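Local coordinates for protein cadherin-related family member 2 (Mus musculus, PDB 5CYX) that probably forms calcium-dependent heterophilic adhesion complexes with CDHR5 on adjacent microvilli, thereby controlling microvillus packing at the apical membrane of epithelial cells, at residues Asn153-Leu157 with Asn169-Ser173; Leu218-Phe222 with Ala314-Met318. Residues are numbered along the deposited sequence.

Overall arrangement
The chain is a row of three cadherin repeats from the N-terminal, extracellular part of the protein, with calcium ions at the two junctions. Going from the N terminus, contact 1 comes first: within the second repeat, N153-L157, after strand 140-148, meets N169-S173, ahead of strand 180-189, closing a short loop that holds strands 158-160 and 165-168. The chain then leaves the second repeat by way of strand 206-213 and enters contact 2, where L218-F222 packs beside A314-M318, spanning nearly all of the third repeat. The two loops follow in series, neither nesting nor crossing. The centres of contact 1 and contact 2 lie about 26 Å apart, and the nearest atoms of contact 1 and contact 2 about 6 Å apart, without touching.

Contact 1: residues Asn153-Leu157 with Asn169-Ser173; sequences NSNNL and NDTLS
N153-L157 is a turn with helical phi/psi but without regular helix bonding, tightened by L157 N to S154 O (3.2 Å); N169-S173 is an irregular loop, extended from D170 onward. The backbones come closest at L157 and D170, with CA atoms 4.9 Å apart. Here N169 N donates to L157 O (2.9 Å, nearly linear), while N169, chi1 t, sends ND2 to N156 O (2.7 Å), so one asparagine satisfies two successive carbonyls. A water accepts from N169 ND2 (2.7 Å) and donates to N156 OD1 (3.0 Å). N156, also t, gives ND2 to D170 OD2 (3.1 Å); D170 OD1 accepts from the backbone T171 N (2.9 Å). Next to these polar groups L157 CD1 meets D170 CB (3.8 Å) and L172 CD2 (4.1 Å). N169 OD1 accepts hydrogen bonds from R159 NE and from V123 N of a second subunit; K177 NZ serves T171 O. Asparagine amides, one carboxylate and one backbone bond thus carry the polar link, and L157 adds an apolar one, within the second cadherin repeat.

Contact 2: residues Leu218-Phe222 with Ala314-Met318; sequences LDPRF and AKASM. With CA (calcium ion), chain F.
This contact lies at the entrance to the third cadherin repeat, where the linker from the second repeat passes a calcium ion and leads into the short strand 220-222 beside strand 315-324. L218 O ligates the calcium ion at 2.3 Å; two waters, D248, D250 and E304 also bind it. The strand segments run nearly parallel (19°, signed crossing -19°), their axes 6.3 Å apart at closest, with D219 facing A314 (CA atoms 4.9 Å) and P220 facing A316 (6.0 Å). They meet by van der Waals packing and a bridging water, while their backbones bond to other strands: R221 to V247, A316 to A302 and M318 to V300. P220 CD lies 4.1 Å from A314 CB, and P220 O 3.1 Å from A316 CB. F222, chi1 m, brings CE2 to 4.2 Å from A316 CB. M318, chi1 p and chi2 t, covers one face of the F222 ring: SD is 3.7 Å from the centroid and CG 3.8 Å, a Met-aromatic and CH-pi contact. The water accepts from K315 N (3.1 Å) and donates weakly to D219 OD2 (2.9 Å). First and last strands side by side, though bonded into different sheets, beside an inter-repeat calcium site, are characteristic of the cadherin beta-sandwich.

Contact 1: residues Asn153-Leu157 with Asn169-Ser173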
loop_
_atom_site.group_PDB
_atom_site.type_symbol
_atom_site.label_atom_id
_atom_site.label_comp_id
_atom_site.label_asym_id
_atom_site.label_seq_id
_atom_site.Cartn_x
_atom_site.Cartn_y
_atom_site.Cartn_z
ATOM N N ASN A 153 0.651 -17.133 -10.398
ATOM C CA ASN A 153 1.708 -16.419 -9.720
ATOM C C ASN A 153 2.028 -15.018 -10.313
ATOM O O ASN A 153 2.293 -14.087 -9.558
ATOM C CB ASN A 153 2.953 -17.317 -9.642
ATOM C CG ASN A 153 4.194 -16.557 -9.252
ATOM O OD1 ASN A 153 4.212 -15.777 -8.275
ATOM N ND2 ASN A 153 5.256 -16.764 -10.028
ATOM N N SER A 154 2.008 -14.859 -11.634
ATOM C CA SER A 154 2.312 -13.553 -12.240
ATOM C C SER A 154 1.184 -12.543 -11.919
ATOM O O SER A 154 1.441 -11.372 -11.604
ATOM C CB SER A 154 2.589 -13.673 -13.756
ATOM O OG SER A 154 1.442 -14.044 -14.525
ATOM N N ASN A 155 -0.053 -13.025 -11.924
ATOM C CA ASN A 155 -1.210 -12.194 -11.554
ATOM C C ASN A 155 -1.334 -11.822 -10.057
ATOM O O ASN A 155 -2.161 -11.004 -9.696
ATOM C CB ASN A 155 -2.494 -12.875 -12.047
ATOM C CG ASN A 155 -2.563 -12.898 -13.577
ATOM O OD1 ASN A 155 -2.970 -11.915 -14.201
ATOM N ND2 ASN A 155 -2.093 -13.986 -14.185
ATOM N N ASN A 156 -0.567 -12.480 -9.194
ATOM C CA ASN A 156 -0.481 -12.148 -7.769
ATOM C C ASN A 156 0.706 -11.191 -7.455
ATOM O O ASN A 156 0.840 -10.723 -6.334
ATOM C CB ASN A 156 -0.190 -13.427 -6.999
ATOM C CG ASN A 156 -0.321 -13.232 -5.482
ATOM O OD1 ASN A 156 -1.295 -12.681 -5.037
ATOM N ND2 ASN A 156 0.668 -13.670 -4.709
ATOM N N LEU A 157 1.582 -11.016 -8.424
ATOM C CA LEU A 157 2.908 -10.436 -8.239
ATOM C C LEU A 157 2.908 -8.918 -8.065
ATOM O O LEU A 157 3.792 -8.378 -7.402
ATOM C CB LEU A 157 3.786 -10.784 -9.482
ATOM C CG LEU A 157 5.293 -10.776 -9.372
ATOM C CD1 LEU A 157 5.869 -11.372 -8.106
ATOM C CD2 LEU A 157 5.880 -11.531 -10.558
ATOM N N ASN A 169 3.954 -7.286 -4.747
ATOM C CA ASN A 169 3.114 -8.048 -3.829
ATOM C C ASN A 169 3.561 -9.466 -3.504
ATOM O O ASN A 169 3.004 -10.072 -2.637
ATOM C CB ASN A 169 1.683 -8.058 -4.392
ATOM C CG ASN A 169 0.701 -8.632 -3.454
ATOM O OD1 ASN A 169 0.391 -8.045 -2.358
ATOM N ND2 ASN A 169 0.170 -9.819 -3.828
ATOM N N ASP A 170 4.531 -10.010 -4.226
ATOM C CA ASP A 170 5.104 -11.317 -3.961
ATOM C C ASP A 170 6.555 -11.251 -4.446
ATOM O O ASP A 170 6.942 -10.242 -5.005
ATOM C CB ASP A 170 4.303 -12.333 -4.796
ATOM C CG ASP A 170 4.406 -13.773 -4.303
ATOM O OD1 ASP A 170 5.254 -14.127 -3.475
ATOM O OD2 ASP A 170 3.627 -14.599 -4.809
ATOM N N THR A 171 7.337 -12.304 -4.207
ATOM C CA THR A 171 8.786 -12.263 -4.348
ATOM C C THR A 171 9.122 -12.617 -5.782
ATOM O O THR A 171 8.416 -13.415 -6.434
ATOM C CB THR A 171 9.465 -13.348 -3.504
ATOM O OG1 THR A 171 8.790 -14.574 -3.802
ATOM C CG2 THR A 171 9.334 -13.102 -1.995
ATOM N N LEU A 172 10.188 -12.034 -6.272
ATOM C CA LEU A 172 10.594 -12.255 -7.662
ATOM C C LEU A 172 11.573 -13.414 -7.740
ATOM O O LEU A 172 12.215 -13.729 -6.778
ATOM C CB LEU A 172 11.311 -10.987 -8.195
ATOM C CG LEU A 172 10.525 -9.683 -8.172
ATOM C CD1 LEU A 172 11.336 -8.407 -8.345
ATOM C CD2 LEU A 172 9.462 -9.730 -9.227
ATOM N N SER A 173 11.765 -13.987 -8.939
ATOM C CA SER A 173 12.925 -14.875 -9.194
ATOM C C SER A 173 13.274 -14.909 -10.672
ATOM O O SER A 173 12.495 -15.442 -11.469
ATOM C CB SER A 173 12.663 -16.324 -8.728
ATOM O OG SER A 173 13.828 -17.121 -9.004
HETATM O O HOH W 1 -1.060 -11.605 -2.207
#

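Contact 2: residues Leu218-Phe222 with Ala314-Met318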
loop_
_atom_site.group_PDB
_atom_site.type_symbol
_atom_site.label_atom_id
_atom_site.label_comp_id
_atom_site.label_asym_id
_atom_site.label_seq_id
_atom_site.Cartn_x
_atom_site.Cartn_y
_atom_site.Cartn_z
ATOM N N LEU A 218 21.812 -18.193 -5.511
ATOM C CA LEU A 218 21.632 -19.603 -5.705
ATOM C C LEU A 218 23.015 -20.210 -5.781
ATOM O O LEU A 218 23.938 -19.674 -6.459
ATOM C CB LEU A 218 20.835 -19.851 -6.982
ATOM C CG LEU A 218 19.390 -19.356 -6.974
ATOM C CD1 LEU A 218 18.801 -19.481 -8.361
ATOM C CD2 LEU A 218 18.561 -20.191 -5.994
ATOM N N ASP A 219 23.176 -21.336 -5.094
ATOM C CA ASP A 219 24.457 -22.027 -5.059
ATOM C C ASP A 219 24.750 -22.706 -6.410
ATOM O O ASP A 219 23.833 -22.927 -7.196
ATOM C CB ASP A 219 24.492 -23.059 -3.906
ATOM C CG ASP A 219 24.641 -22.405 -2.512
ATOM O OD1 ASP A 219 25.019 -21.211 -2.407
ATOM O OD2 ASP A 219 24.380 -23.106 -1.513
ATOM N N PRO A 220 26.030 -23.023 -6.680
ATOM C CA PRO A 220 26.397 -23.810 -7.865
ATOM C C PRO A 220 25.980 -25.274 -7.792
ATOM O O PRO A 220 25.883 -25.817 -6.700
ATOM C CB PRO A 220 27.915 -23.734 -7.865
ATOM C CG PRO A 220 28.256 -23.606 -6.428
ATOM C CD PRO A 220 27.206 -22.702 -5.854
ATOM N N ARG A 221 25.767 -25.903 -8.947
ATOM C CA ARG A 221 25.381 -27.328 -9.031
ATOM C C ARG A 221 26.267 -28.128 -9.972
ATOM O O ARG A 221 26.480 -27.747 -11.125
ATOM C CB ARG A 221 23.960 -27.457 -9.545
ATOM C CG ARG A 221 22.918 -27.133 -8.511
ATOM C CD ARG A 221 21.557 -27.004 -9.173
ATOM N NE ARG A 221 20.492 -27.549 -8.327
ATOM C CZ ARG A 221 20.252 -28.850 -8.106
ATOM N NH1 ARG A 221 19.253 -29.194 -7.299
ATOM N NH2 ARG A 221 21.000 -29.810 -8.659
ATOM N N PHE A 222 26.736 -29.268 -9.497
ATOM C CA PHE A 222 27.489 -30.178 -10.343
ATOM C C PHE A 222 26.641 -30.681 -11.510
ATOM O O PHE A 222 25.435 -30.822 -11.396
ATOM C CB PHE A 222 28.020 -31.348 -9.526
ATOM C CG PHE A 222 29.156 -30.966 -8.638
ATOM C CD1 PHE A 222 30.459 -30.954 -9.127
ATOM C CD2 PHE A 222 28.928 -30.586 -7.320
ATOM C CE1 PHE A 222 31.506 -30.589 -8.314
ATOM C CE2 PHE A 222 29.984 -30.194 -6.506
ATOM C CZ PHE A 222 31.270 -30.206 -7.002
ATOM N N ALA A 314 29.197 -19.213 -1.885
ATOM C CA ALA A 314 28.216 -20.008 -2.588
ATOM C C ALA A 314 28.968 -21.239 -3.033
ATOM O O ALA A 314 29.856 -21.148 -3.899
ATOM C CB ALA A 314 27.674 -19.234 -3.780
ATOM N N LYS A 315 28.612 -22.371 -2.425
ATOM C CA LYS A 315 29.350 -23.627 -2.528
ATOM C C LYS A 315 28.440 -24.801 -2.766
ATOM O O LYS A 315 27.260 -24.753 -2.461
ATOM C CB LYS A 315 30.078 -23.943 -1.220
ATOM C CG LYS A 315 31.095 -22.903 -0.752
ATOM C CD LYS A 315 31.770 -23.363 0.541
ATOM C CE LYS A 315 30.829 -23.237 1.729
ATOM N NZ LYS A 315 31.391 -23.928 2.919
ATOM N N ALA A 316 29.027 -25.879 -3.250
ATOM C CA ALA A 316 28.377 -27.193 -3.281
ATOM C C ALA A 316 29.468 -28.231 -3.231
ATOM O O ALA A 316 30.627 -27.944 -3.578
ATOM C CB ALA A 316 27.537 -27.365 -4.533
ATOM N N SER A 317 29.108 -29.430 -2.788
ATOM C CA SER A 317 30.084 -30.488 -2.623
ATOM C C SER A 317 29.577 -31.841 -3.077
ATOM O O SER A 317 28.378 -32.079 -3.131
ATOM C CB SER A 317 30.534 -30.565 -1.166
ATOM O OG SER A 317 29.442 -30.888 -0.340
ATOM N N MET A 318 30.511 -32.717 -3.427
ATOM C CA MET A 318 30.174 -34.107 -3.664
ATOM C C MET A 318 31.407 -34.958 -3.684
ATOM O O MET A 318 32.529 -34.442 -3.784
ATOM C CB MET A 318 29.439 -34.297 -4.986
ATOM C CG MET A 318 30.303 -34.029 -6.214
ATOM S SD MET A 318 29.130 -34.111 -7.573
ATOM C CE MET A 318 30.188 -34.635 -8.863
HETATM CA CA CA F . 25.315 -18.190 -7.579
HETATM O O HOH W 2 26.701 -22.292 -0.022
HETATM O O HOH W 3 25.375 -17.065 -5.297
HETATM O O HOH W 4 26.038 -16.119 -8.771
#